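Local coordinates for F-actin-capping protein subunit alpha (Plasmodium berghei, PDB 7A0H) that probably caps the fast-growing barbed ends of actin filaments, blocking subunit exchange there, and is seen here as an asymmetric homodimer, at residues 56-61 / 68-73; 156-161 / 177-182; 190-195 / 211-216; 229-234 / 259-264. One frame throughout, in Å; residues are numbered along the deposited sequence.

Contact 1. Residues 56-61 / 68-73; sequences NYILIP and IIICKE
Tyr57 and Cys71 meet where this short antiparallel beta hairpin opens out. The tyrosine backbone has positive phi and psi, and CG lies beside the backbone N (chi1 -63°). The ring thereby runs along the 68-73 segment. Cys71 comes at the ring obliquely, with CB 3.3 Å from Tyr57 CE1. Its SG takes the crowded position between backbone N and carbonyl carbon. It stands 4.7 Å from the Tyr57 ring centroid, an oblique sulfur-aromatic contact. At the far end of the ring, Tyr57 OH gives a long hydrogen bond of 3.3 Å to Glu73 OE1. The ring and carboxylate planes are nearly parallel, 11° apart, and the hydroxyl meets OE1 from above the carboxylate plane. OE1 itself lies at the ring edge.

In the hairpin proper, Leu59 and Ile69 form a non-hydrogen-bonded pair. They lie side by side and point the same way, with Leu59 CD2 3.8 Å from Ile69 CG1. On the other face Ile60 reaches diagonally to Ile70, and the two cross obliquely. Their tips touch, Ile60 CD1 to Ile70 CD1 at 3.6 Å. Ile60 and Ile68 are a hydrogen-bonded pair. The Ile60 N to Ile68 O bond is 2.9 Å and nearly straight. The return bond, Ile68 N to Ile60 O, is 2.8 Å.

The hairpin is held between other layers of the fold. Leu59 and Ile69 pack on strand 154-167, and Tyr57 on Phe174 and Leu176 of strand 170-183. Ile60, Ile68 and Ile70 face strand 87-92, while Ile58 and Ile70 also touch the end of helix 39-55.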
loop_
_atom_site.group_PDB
_atom_site.type_symbol
_atom_site.label_atom_id
_atom_site.label_comp_id
_atom_site.label_asym_id
_atom_site.label_seq_id
_atom_site.Cartn_x
_atom_site.Cartn_y
_atom_site.Cartn_z
ATOM N N ASN A 56 14.922 -6.685 -4.262
ATOM C CA ASN A 56 14.844 -6.002 -2.983
ATOM C C ASN A 56 16.074 -6.255 -2.147
ATOM O O ASN A 56 16.046 -5.982 -0.939
ATOM C CB ASN A 56 13.593 -6.413 -2.226
ATOM C CG ASN A 56 12.339 -5.797 -2.832
ATOM O OD1 ASN A 56 12.151 -4.562 -2.756
ATOM N ND2 ASN A 56 11.520 -6.628 -3.500
ATOM N N TYR A 57 17.156 -6.781 -2.733
ATOM C CA TYR A 57 18.397 -6.877 -1.983
ATOM C C TYR A 57 18.080 -7.508 -0.647
ATOM O O TYR A 57 18.434 -6.965 0.406
ATOM C CB TYR A 57 19.074 -5.498 -1.775
ATOM C CG TYR A 57 19.460 -4.886 -3.094
ATOM C CD1 TYR A 57 20.670 -5.177 -3.696
ATOM C CD2 TYR A 57 18.588 -4.070 -3.745
ATOM C CE1 TYR A 57 20.972 -4.683 -4.947
ATOM C CE2 TYR A 57 18.893 -3.552 -4.976
ATOM C CZ TYR A 57 20.089 -3.837 -5.552
ATOM O OH TYR A 57 20.370 -3.335 -6.767
ATOM N N ILE A 58 17.373 -8.627 -0.710
ATOM C CA ILE A 58 17.002 -9.435 0.446
ATOM C C ILE A 58 18.263 -10.041 1.047
ATOM O O ILE A 58 19.121 -10.583 0.340
ATOM C CB ILE A 58 16.015 -10.544 0.011
ATOM C CG1 ILE A 58 14.591 -10.008 -0.242
ATOM C CG2 ILE A 58 15.964 -11.750 0.972
ATOM C CD1 ILE A 58 14.156 -9.069 0.756
ATOM N N LEU A 59 18.285 -10.108 2.361
ATOM C CA LEU A 59 19.309 -10.800 3.108
ATOM C C LEU A 59 18.922 -12.205 3.538
ATOM O O LEU A 59 17.948 -12.375 4.270
ATOM C CB LEU A 59 19.612 -10.041 4.401
ATOM C CG LEU A 59 20.041 -8.548 4.327
ATOM C CD1 LEU A 59 20.364 -8.134 5.764
ATOM C CD2 LEU A 59 21.205 -8.461 3.355
ATOM N N ILE A 60 19.805 -13.151 3.271
ATOM C CA ILE A 60 19.656 -14.523 3.737
ATOM C C ILE A 60 20.805 -14.831 4.679
ATOM O O ILE A 60 21.963 -14.715 4.303
ATOM C CB ILE A 60 19.608 -15.539 2.581
ATOM C CG1 ILE A 60 18.306 -15.282 1.837
ATOM C CG2 ILE A 60 19.690 -16.939 3.169
ATOM C CD1 ILE A 60 18.141 -16.050 0.600
ATOM N N PRO A 61 20.522 -15.215 5.894
ATOM C CA PRO A 61 21.590 -15.512 6.842
ATOM C C PRO A 61 22.371 -16.745 6.451
ATOM O O PRO A 61 21.816 -17.753 5.992
ATOM C CB PRO A 61 20.824 -15.807 8.142
ATOM C CG PRO A 61 19.491 -15.238 7.942
ATOM C CD PRO A 61 19.191 -15.341 6.490
ATOM N N ILE A 68 24.146 -13.672 2.916
ATOM C CA ILE A 68 24.196 -13.668 1.466
ATOM C C ILE A 68 23.220 -12.598 1.085
ATOM O O ILE A 68 22.140 -12.507 1.690
ATOM C CB ILE A 68 23.758 -15.027 0.852
ATOM C CG1 ILE A 68 24.710 -16.161 1.215
ATOM C CG2 ILE A 68 23.672 -14.877 -0.656
ATOM C CD1 ILE A 68 26.058 -15.997 0.527
ATOM N N ILE A 69 23.570 -11.792 0.092
ATOM C CA ILE A 69 22.656 -10.752 -0.354
ATOM C C ILE A 69 22.178 -11.106 -1.743
ATOM O O ILE A 69 22.992 -11.317 -2.650
ATOM C CB ILE A 69 23.294 -9.376 -0.343
ATOM C CG1 ILE A 69 24.085 -9.130 0.943
ATOM C CG2 ILE A 69 22.187 -8.363 -0.462
ATOM C CD1 ILE A 69 24.641 -7.776 0.926
ATOM N N ILE A 70 20.859 -11.141 -1.916
ATOM C CA ILE A 70 20.269 -11.582 -3.144
ATOM C C ILE A 70 19.990 -10.393 -4.008
ATOM O O ILE A 70 19.172 -9.561 -3.626
ATOM C CB ILE A 70 18.940 -12.309 -2.903
ATOM C CG1 ILE A 70 18.976 -13.384 -1.823
ATOM C CG2 ILE A 70 18.516 -12.928 -4.163
ATOM C CD1 ILE A 70 20.005 -14.423 -2.066
ATOM N N CYS A 71 20.566 -10.341 -5.207
ATOM C CA CYS A 71 20.256 -9.243 -6.127
ATOM C C CYS A 71 20.930 -9.590 -7.442
ATOM O O CYS A 71 21.780 -10.485 -7.471
ATOM C CB CYS A 71 20.806 -7.901 -5.603
ATOM S SG CYS A 71 22.634 -8.006 -5.239
ATOM N N LYS A 72 20.672 -8.774 -8.483
ATOM C CA LYS A 72 21.316 -9.032 -9.772
ATOM C C LYS A 72 22.806 -9.196 -9.615
ATOM O O LYS A 72 23.411 -10.127 -10.151
ATOM C CB LYS A 72 21.130 -7.873 -10.739
ATOM C CG LYS A 72 19.774 -7.499 -11.100
ATOM C CD LYS A 72 19.826 -6.208 -11.883
ATOM C CE LYS A 72 18.414 -5.809 -12.292
ATOM N NZ LYS A 72 18.436 -4.552 -13.070
ATOM N N GLU A 73 23.422 -8.221 -8.936
ATOM C CA GLU A 73 24.876 -8.073 -8.896
ATOM C C GLU A 73 25.540 -9.264 -8.212
ATOM O O GLU A 73 26.709 -9.581 -8.498
ATOM C CB GLU A 73 25.179 -6.725 -8.201
ATOM C CG GLU A 73 24.833 -5.521 -9.101
ATOM C CD GLU A 73 23.381 -4.951 -8.967
ATOM O OE1 GLU A 73 22.583 -5.331 -8.068
ATOM O OE2 GLU A 73 23.024 -4.100 -9.822
#

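Contact 2. Residues 156-161 / 177-182; sequences VKCASS and ICCDRY
Four backbone hydrogen bonds join residues 156-161 to residues 177-182. Two link Lys157 with Asp180, both 2.8 Å from N to O. Two link Ala159 with Cys178, and the bond from Cys178 N to Ala159 O is short at 2.6 Å. The non-hydrogen-bonded pair Cys158-Cys179 sits between them, with Val156-Arg181 and Ser160-Ile177 beyond. Along these strands CA-H groups point at carbonyls. Cys158 CA lies 3.1 Å from Cys178 O.

The two strands form a hairpin at one side of the five-stranded antiparallel sheet of this capping protein subunit. Strand 154-167 is the outermost strand there within the chain, and strand 170-183 goes on to pair with strand 187-200.

Cys158 and Cys179 face each other directly across the strands. Cys158 SG is anti to its backbone N (chi1 -175°), while Cys179 SG lies beside its own (chi1 -72°). In this conformer Cys158 SG and Cys179 SG are 3.1 Å apart, too far for a covalent bond. Both residues have a second conformer, and a disulfide between them has been seen in this protein. Cys179 also packs on Pro285 of the second subunit.

Apolar contact on the opposite face is diagonal. The Lys157 chain, extended until it bends at chi4, crosses Tyr182 at about a right angle, with Lys157 CD 3.8 Å from Tyr182 CE2.

Polar ends lead outward: Asp180 OD1 forms a salt bridge with Arg193, and Arg181 NH1 hydrogen-bonds Ser190 OG.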
loop_
_atom_site.group_PDB
_atom_site.type_symbol
_atom_site.label_atom_id
_atom_site.label_comp_id
_atom_site.label_asym_id
_atom_site.label_seq_id
_atom_site.Cartn_x
_atom_site.Cartn_y
_atom_site.Cartn_z
ATOM N N VAL A 156 17.932 -5.421 14.781
ATOM C CA VAL A 156 18.378 -4.774 13.551
ATOM C C VAL A 156 19.398 -5.684 12.856
ATOM O O VAL A 156 20.308 -6.199 13.507
ATOM C CB VAL A 156 18.947 -3.370 13.846
ATOM C CG1 VAL A 156 20.026 -3.453 14.890
ATOM C CG2 VAL A 156 19.449 -2.720 12.560
ATOM N N LYS A 157 19.196 -5.924 11.543
ATOM C CA LYS A 157 20.103 -6.761 10.749
ATOM C C LYS A 157 20.741 -5.902 9.669
ATOM O O LYS A 157 20.013 -5.249 8.900
ATOM C CB LYS A 157 19.376 -7.960 10.108
ATOM C CG LYS A 157 18.735 -8.965 11.127
ATOM C CD LYS A 157 18.004 -10.138 10.424
ATOM C CE LYS A 157 17.607 -11.239 11.421
ATOM N NZ LYS A 157 18.769 -12.018 11.996
ATOM N N CYS A 158 22.087 -5.917 9.613
ATOM C CA CYS A 158 22.878 -5.012 8.782
ATOM C C CYS A 158 23.815 -5.848 7.931
ATOM O O CYS A 158 24.361 -6.867 8.381
ATOM C CB CYS A 158 23.716 -4.001 9.612
ATOM S SG CYS A 158 24.643 -2.731 8.589
ATOM N N ALA A 159 24.008 -5.418 6.699
ATOM C CA ALA A 159 24.992 -6.109 5.879
ATOM C C ALA A 159 25.498 -5.141 4.829
ATOM O O ALA A 159 24.773 -4.208 4.413
ATOM C CB ALA A 159 24.389 -7.409 5.264
ATOM N N SER A 160 26.753 -5.359 4.428
ATOM C CA SER A 160 27.375 -4.565 3.381
ATOM C C SER A 160 28.333 -5.467 2.612
ATOM O O SER A 160 28.965 -6.355 3.204
ATOM C CB SER A 160 28.214 -3.372 3.929
ATOM O OG SER A 160 29.212 -3.839 4.901
ATOM N N SER A 161 28.580 -5.109 1.347
ATOM C CA SER A 161 29.357 -6.012 0.523
ATOM C C SER A 161 29.894 -5.217 -0.622
ATOM O O SER A 161 29.256 -4.262 -1.016
ATOM C CB SER A 161 28.447 -7.169 -0.024
ATOM O OG SER A 161 29.254 -7.992 -0.825
ATOM N N ILE A 177 25.007 -1.343 0.905
ATOM C CA ILE A 177 24.715 -1.382 2.343
ATOM C C ILE A 177 23.226 -1.746 2.550
ATOM O O ILE A 177 22.349 -1.120 1.939
ATOM C CB ILE A 177 24.992 -0.052 3.048
ATOM C CG1 ILE A 177 26.425 0.421 2.812
ATOM C CG2 ILE A 177 24.743 -0.215 4.579
ATOM C CD1 ILE A 177 26.722 1.976 3.407
ATOM N N CYS A 178 22.998 -2.608 3.520
ATOM C CA CYS A 178 21.619 -3.042 3.837
ATOM C C CYS A 178 21.356 -3.014 5.319
ATOM O O CYS A 178 22.151 -3.569 6.129
ATOM C CB CYS A 178 21.378 -4.537 3.375
ATOM S SG CYS A 178 21.788 -4.836 1.716
ATOM N N CYS A 179 20.223 -2.410 5.710
ATOM C CA CYS A 179 19.754 -2.562 7.093
ATOM C C CYS A 179 18.247 -2.830 7.079
ATOM O O CYS A 179 17.482 -2.228 6.315
ATOM C CB CYS A 179 20.116 -1.336 8.020
ATOM S SG CYS A 179 21.951 -1.136 8.522
ATOM N N ASP A 180 17.851 -3.751 7.946
ATOM C CA ASP A 180 16.488 -4.213 8.125
ATOM C C ASP A 180 16.197 -4.175 9.616
ATOM O O ASP A 180 16.991 -4.683 10.430
ATOM C CB ASP A 180 16.282 -5.649 7.594
ATOM C CG ASP A 180 16.278 -5.723 6.062
ATOM O OD1 ASP A 180 15.668 -4.924 5.321
ATOM O OD2 ASP A 180 16.938 -6.628 5.599
ATOM N N ARG A 181 15.084 -3.565 9.972
ATOM C CA ARG A 181 14.671 -3.367 11.356
ATOM C C ARG A 181 13.424 -4.204 11.621
ATOM O O ARG A 181 12.541 -4.290 10.774
ATOM C CB ARG A 181 14.403 -1.877 11.559
ATOM C CG ARG A 181 15.714 -0.990 11.387
ATOM C CD ARG A 181 15.493 0.589 11.459
ATOM N NE ARG A 181 14.758 0.949 12.660
ATOM C CZ ARG A 181 13.476 1.300 12.679
ATOM N NH1 ARG A 181 12.783 1.405 11.559
ATOM N NH2 ARG A 181 12.892 1.546 13.836
ATOM N N TYR A 182 13.380 -4.842 12.785
ATOM C CA TYR A 182 12.329 -5.738 13.193
ATOM C C TYR A 182 11.765 -5.268 14.515
ATOM O O TYR A 182 12.518 -5.026 15.466
ATOM C CB TYR A 182 12.858 -7.191 13.325
ATOM C CG TYR A 182 13.302 -7.697 11.985
ATOM C CD1 TYR A 182 12.407 -8.373 11.136
ATOM C CD2 TYR A 182 14.581 -7.411 11.517
ATOM C CE1 TYR A 182 12.792 -8.794 9.888
ATOM C CE2 TYR A 182 14.987 -7.816 10.264
ATOM C CZ TYR A 182 14.089 -8.486 9.445
ATOM O OH TYR A 182 14.515 -8.851 8.204
#

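Contact 3. Residues 190-195 / 211-216; sequences SSWRSS and GTIDVV
Strands 187-200 and 206-220 form a beta hairpin from the third and fourth strands of the five-stranded antiparallel sheet. Six backbone hydrogen bonds join Ser191 with Val216, Arg193 with Asp214, and Ser195 with Thr212.

On one face Trp192 dominates. Its CG is anti to the backbone N (chi1 173°), which lays the indole alongside Ile213. Ile213 CG2 sits over one face of the six-membered ring, 3.9 Å from the Trp192 six-membered ring centroid and 21° off the normal, a CH-pi contact. Val215 CG2 approaches obliquely, 3.7 Å from Trp192 CE3. Helix 243-266 covers this face with Glu258 and Val261, and Pro285 of the second subunit also touches Trp192.

On the other face Arg193 bends at chi2 (-55°), so its end leads away from 211-216. Its NH1 bonds the carbonyl of its neighbour, Trp192 O, from above the carbonyl plane. The guanidinium is further fixed by Tyr57 O and by a salt bridge to Asp180. Asp214 turns to Arg230 instead.

Ser191 and Ser195 hold OG in the crowded position between backbone N and carbonyl carbon. Ser191 OG lies 3.4 Å from Val216 CB, and a water bonded to Ser191 OG donates a weak hydrogen bond to Asp214 O. A second water lies 2.9 Å from both Ser195 OG and Thr212 O.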
loop_
_atom_site.group_PDB
_atom_site.type_symbol
_atom_site.label_atom_id
_atom_site.label_comp_id
_atom_site.label_asym_id
_atom_site.label_seq_id
_atom_site.Cartn_x
_atom_site.Cartn_y
_atom_site.Cartn_z
ATOM N N SER A 190 11.268 -2.070 8.630
ATOM C CA SER A 190 11.801 -1.189 7.601
ATOM C C SER A 190 12.936 -1.881 6.882
ATOM O O SER A 190 13.635 -2.755 7.442
ATOM C CB SER A 190 12.335 0.146 8.178
ATOM O OG SER A 190 13.238 -0.080 9.272
ATOM N N SER A 191 13.173 -1.393 5.657
ATOM C CA SER A 191 14.443 -1.634 4.982
ATOM C C SER A 191 15.134 -0.339 4.526
ATOM O O SER A 191 14.502 0.578 3.985
ATOM C CB SER A 191 14.223 -2.493 3.780
ATOM O OG SER A 191 13.339 -1.755 2.933
ATOM N N TRP A 192 16.436 -0.306 4.749
ATOM C CA TRP A 192 17.377 0.644 4.166
ATOM C C TRP A 192 18.301 -0.125 3.241
ATOM O O TRP A 192 18.928 -1.116 3.643
ATOM C CB TRP A 192 18.155 1.354 5.268
ATOM C CG TRP A 192 19.319 2.281 4.867
ATOM C CD1 TRP A 192 20.619 1.914 4.650
ATOM C CD2 TRP A 192 19.271 3.686 4.671
ATOM N NE1 TRP A 192 21.373 2.983 4.343
ATOM C CE2 TRP A 192 20.593 4.104 4.348
ATOM C CE3 TRP A 192 18.254 4.644 4.761
ATOM C CZ2 TRP A 192 20.923 5.436 4.088
ATOM C CZ3 TRP A 192 18.582 5.983 4.529
ATOM C CH2 TRP A 192 19.918 6.361 4.186
ATOM N N ARG A 193 18.346 0.320 1.999
ATOM C CA ARG A 193 19.174 -0.233 0.939
ATOM C C ARG A 193 19.906 0.919 0.215
ATOM O O ARG A 193 19.270 1.793 -0.400
ATOM C CB ARG A 193 18.293 -1.032 -0.052
ATOM C CG ARG A 193 17.668 -2.330 0.502
ATOM C CD ARG A 193 18.687 -3.136 1.011
ATOM N NE ARG A 193 18.339 -4.446 1.447
ATOM C CZ ARG A 193 17.889 -4.795 2.637
ATOM N NH1 ARG A 193 17.660 -3.910 3.565
ATOM N NH2 ARG A 193 17.658 -6.097 2.879
ATOM N N SER A 194 21.232 0.909 0.253
ATOM C CA SER A 194 22.048 1.994 -0.331
ATOM C C SER A 194 23.048 1.385 -1.306
ATOM O O SER A 194 23.946 0.614 -0.904
ATOM C CB SER A 194 22.775 2.800 0.765
ATOM O OG SER A 194 23.620 3.799 0.179
ATOM N N SER A 195 22.900 1.689 -2.570
ATOM C CA SER A 195 23.646 0.938 -3.551
ATOM C C SER A 195 24.376 1.851 -4.510
ATOM O O SER A 195 23.832 2.890 -4.929
ATOM C CB SER A 195 22.662 -0.095 -4.344
ATOM O OG SER A 195 21.639 0.635 -4.992
ATOM N N GLY A 211 24.379 6.231 -7.603
ATOM C CA GLY A 211 23.870 5.578 -6.422
ATOM C C GLY A 211 22.371 5.708 -6.326
ATOM O O GLY A 211 21.732 6.565 -6.963
ATOM N N THR A 212 21.803 4.804 -5.511
ATOM C CA THR A 212 20.374 4.815 -5.199
ATOM C C THR A 212 20.198 4.496 -3.730
ATOM O O THR A 212 20.824 3.562 -3.214
ATOM C CB THR A 212 19.626 3.805 -6.070
ATOM O OG1 THR A 212 19.883 4.072 -7.462
ATOM C CG2 THR A 212 18.064 3.804 -5.798
ATOM N N ILE A 213 19.427 5.315 -3.041
ATOM C CA ILE A 213 19.087 5.056 -1.651
ATOM C C ILE A 213 17.574 4.833 -1.537
ATOM O O ILE A 213 16.778 5.724 -1.857
ATOM C CB ILE A 213 19.544 6.205 -0.719
ATOM C CG1 ILE A 213 21.105 6.336 -0.744
ATOM C CG2 ILE A 213 19.065 5.912 0.646
ATOM C CD1 ILE A 213 21.642 7.424 0.170
ATOM N N ASP A 214 17.198 3.658 -1.037
ATOM C CA ASP A 214 15.800 3.227 -0.918
ATOM C C ASP A 214 15.447 3.121 0.549
ATOM O O ASP A 214 16.154 2.447 1.305
ATOM C CB ASP A 214 15.594 1.886 -1.582
ATOM C CG ASP A 214 15.499 1.977 -3.129
ATOM O OD1 ASP A 214 14.831 2.904 -3.660
ATOM O OD2 ASP A 214 16.067 1.069 -3.815
ATOM N N VAL A 215 14.396 3.817 0.971
ATOM C CA VAL A 215 13.897 3.724 2.341
ATOM C C VAL A 215 12.446 3.238 2.260
ATOM O O VAL A 215 11.648 3.814 1.507
ATOM C CB VAL A 215 13.938 5.072 3.054
ATOM C CG1 VAL A 215 13.786 4.879 4.539
ATOM C CG2 VAL A 215 15.272 5.733 2.819
ATOM N N VAL A 216 12.110 2.178 3.006
ATOM C CA VAL A 216 10.764 1.605 2.935
ATOM C C VAL A 216 10.274 1.386 4.344
ATOM O O VAL A 216 10.869 0.581 5.092
ATOM C CB VAL A 216 10.679 0.241 2.202
ATOM C CG1 VAL A 216 9.174 -0.161 2.006
ATOM C CG2 VAL A 216 11.402 0.225 0.877
HETATM O O HOH W 1 14.870 -0.266 1.080
HETATM O O HOH W 2 19.481 0.947 -3.152
#

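Contact 4. Residues 229-234 / 259-264; sequences TRKVFE and NDVLYD
Lys231 NZ is gripped by two carboxylates, Asp260 OD2 at 2.5 Å and Asp264 OD2 at 2.7 Å. Both are salt bridges, and the first is very short. The bond to Asp264 uses the syn lone pair of OD2. Asp260 OD2 is met instead from above its carboxylate plane, 49° out of it. Asp260 has a second conformer, so this half of the network may be variable. Lys231 CG is anti to the backbone N and the chain beyond is extended, which carries NZ straight out to the helix. The aspartates are four residues apart, about one helical turn, so both face the lysine. The paired acids probably keep it charged.

Here helix 243-266 packs against strand 223-238, the outermost strand of the five-stranded sheet within this chain. The axes of the two short segments pass 10.0 Å apart, their directions at 144°.

Beneath the charges, Phe233 turns its ring edge to the helix. Asp260 OD2 lies in the ring plane, 3.6 Å from Phe233 CE1. Val261 CG2 also meets the edge, 3.8 Å from Phe233 CZ, and it reaches Lys231 CB at 4.0 Å. Val261 further touches Ile213 on the neighbouring strand and Ile284 of the second subunit.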
loop_
_atom_site.group_PDB
_atom_site.type_symbol
_atom_site.label_atom_id
_atom_site.label_comp_id
_atom_site.label_asym_id
_atom_site.label_seq_id
_atom_site.Cartn_x
_atom_site.Cartn_y
_atom_site.Cartn_z
ATOM N N THR A 229 10.488 5.593 -0.127
ATOM C CA THR A 229 11.166 6.814 -0.556
ATOM C C THR A 229 12.515 6.485 -1.168
ATOM O O THR A 229 13.222 5.558 -0.738
ATOM C CB THR A 229 11.379 7.814 0.559
ATOM O OG1 THR A 229 12.097 7.202 1.610
ATOM C CG2 THR A 229 10.071 8.241 1.088
ATOM N N ARG A 230 12.822 7.250 -2.212
ATOM C CA ARG A 230 13.952 7.001 -3.060
ATOM C C ARG A 230 14.696 8.289 -3.406
ATOM O O ARG A 230 14.090 9.286 -3.782
ATOM C CB ARG A 230 13.481 6.296 -4.343
ATOM C CG ARG A 230 14.500 6.367 -5.427
ATOM C CD ARG A 230 14.118 5.516 -6.575
ATOM N NE ARG A 230 14.495 4.172 -6.210
ATOM C CZ ARG A 230 14.249 3.098 -6.934
ATOM N NH1 ARG A 230 13.581 3.223 -8.066
ATOM N NH2 ARG A 230 14.689 1.915 -6.497
ATOM N N LYS A 231 16.000 8.243 -3.313
ATOM C CA LYS A 231 16.833 9.277 -3.897
ATOM C C LYS A 231 17.953 8.610 -4.699
ATOM O O LYS A 231 18.535 7.616 -4.262
ATOM C CB LYS A 231 17.353 10.242 -2.834
ATOM C CG LYS A 231 17.657 11.541 -3.476
ATOM C CD LYS A 231 17.903 12.578 -2.425
ATOM C CE LYS A 231 18.073 13.926 -3.025
ATOM N NZ LYS A 231 18.602 14.816 -1.945
ATOM N N VAL A 232 18.135 9.104 -5.905
ATOM C CA VAL A 232 19.133 8.699 -6.866
ATOM C C VAL A 232 20.212 9.799 -6.948
ATOM O O VAL A 232 19.882 10.984 -6.991
ATOM C CB VAL A 232 18.445 8.514 -8.233
ATOM C CG1 VAL A 232 19.530 8.245 -9.242
ATOM C CG2 VAL A 232 17.517 7.353 -8.222
ATOM N N PHE A 233 21.472 9.400 -7.075
ATOM C CA PHE A 233 22.651 10.271 -7.102
ATOM C C PHE A 233 23.587 9.902 -8.256
ATOM O O PHE A 233 23.793 8.693 -8.519
ATOM C CB PHE A 233 23.475 10.135 -5.795
ATOM C CG PHE A 233 22.702 10.414 -4.550
ATOM C CD1 PHE A 233 22.520 11.711 -4.100
ATOM C CD2 PHE A 233 22.120 9.383 -3.828
ATOM C CE1 PHE A 233 21.795 11.960 -2.981
ATOM C CE2 PHE A 233 21.396 9.680 -2.654
ATOM C CZ PHE A 233 21.246 10.917 -2.255
ATOM N N GLU A 234 24.228 10.928 -8.865
ATOM C CA GLU A 234 25.230 10.756 -9.926
ATOM C C GLU A 234 26.355 11.796 -9.771
ATOM O O GLU A 234 26.176 12.970 -10.098
ATOM C CB GLU A 234 24.586 10.855 -11.310
ATOM C CG GLU A 234 25.626 10.734 -12.473
ATOM C CD GLU A 234 24.976 10.563 -13.846
ATOM O OE1 GLU A 234 23.833 10.081 -13.928
ATOM O OE2 GLU A 234 25.606 10.914 -14.852
ATOM N N ASN A 259 23.947 11.427 4.177
ATOM C CA ASN A 259 23.614 12.623 4.955
ATOM C C ASN A 259 22.522 13.435 4.264
ATOM O O ASN A 259 21.664 14.005 4.919
ATOM C CB ASN A 259 24.879 13.540 5.104
ATOM C CG ASN A 259 25.771 13.142 6.275
ATOM O OD1 ASN A 259 25.261 12.687 7.301
ATOM N ND2 ASN A 259 27.121 13.336 6.133
ATOM N N ASP A 260 22.567 13.531 2.937
ATOM C CA ASP A 260 21.568 14.332 2.217
ATOM C C ASP A 260 20.168 13.711 2.332
ATOM O O ASP A 260 19.173 14.447 2.423
ATOM C CB ASP A 260 22.061 14.500 0.765
ATOM C CG ASP A 260 21.126 15.373 -0.120
ATOM O OD1 ASP A 260 20.590 16.433 0.333
ATOM O OD2 ASP A 260 20.971 15.000 -1.328
ATOM N N VAL A 261 20.061 12.365 2.374
ATOM C CA VAL A 261 18.744 11.724 2.556
ATOM C C VAL A 261 18.249 11.964 3.980
ATOM O O VAL A 261 17.073 12.289 4.216
ATOM C CB VAL A 261 18.824 10.204 2.241
ATOM C CG1 VAL A 261 17.540 9.471 2.711
ATOM C CG2 VAL A 261 19.060 9.944 0.753
ATOM N N LEU A 262 19.152 11.840 4.947
ATOM C CA LEU A 262 18.801 12.138 6.326
ATOM C C LEU A 262 18.227 13.523 6.418
ATOM O O LEU A 262 17.199 13.755 7.060
ATOM C CB LEU A 262 20.033 12.042 7.195
ATOM C CG LEU A 262 19.817 12.050 8.689
ATOM C CD1 LEU A 262 21.094 11.656 9.417
ATOM C CD2 LEU A 262 19.387 13.414 9.102
ATOM N N TYR A 263 18.843 14.450 5.732
ATOM C CA TYR A 263 18.339 15.806 5.771
ATOM C C TYR A 263 16.968 15.869 5.122
ATOM O O TYR A 263 16.070 16.518 5.647
ATOM C CB TYR A 263 19.319 16.725 5.071
ATOM C CG TYR A 263 18.760 18.103 4.931
ATOM C CD1 TYR A 263 18.995 19.086 5.885
ATOM C CD2 TYR A 263 17.972 18.422 3.826
ATOM C CE1 TYR A 263 18.471 20.375 5.715
ATOM C CE2 TYR A 263 17.430 19.669 3.656
ATOM C CZ TYR A 263 17.667 20.652 4.608
ATOM O OH TYR A 263 17.097 21.884 4.405
ATOM N N ASP A 264 16.807 15.205 3.969
ATOM C CA ASP A 264 15.519 15.195 3.280
ATOM C C ASP A 264 14.395 14.641 4.135
ATOM O O ASP A 264 13.300 15.191 4.164
ATOM C CB ASP A 264 15.623 14.357 2.022
ATOM C CG ASP A 264 16.305 15.068 0.940
ATOM O OD1 ASP A 264 16.311 16.309 1.020
ATOM O OD2 ASP A 264 16.756 14.401 -0.012
#

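In the fold
Contacts 2, 3 and 4 share one five-stranded sheet. Contacts 2 and 3 are successive hairpins in it, joined by backbone bonds between Cys179 and Trp192. Contact 4 adds the last strand and the helix on the Trp192 face. Contact 1 is a separate hairpin on the other face, tied in where Arg193 NE reaches Tyr57 O. Its centre and those of contacts 2 and 3 lie within about 8 Å of the chain centre. Contact 1 pairs backbones under mostly aliphatic side chains, with an aromatic and polar end at Tyr57. Contacts 2 and 3 add buried polar groups. Contact 4, about 15 Å out, relies on salt bridges at partly exposed residues. Contacts 2 to 4 touch the second subunit, contact 1 does not.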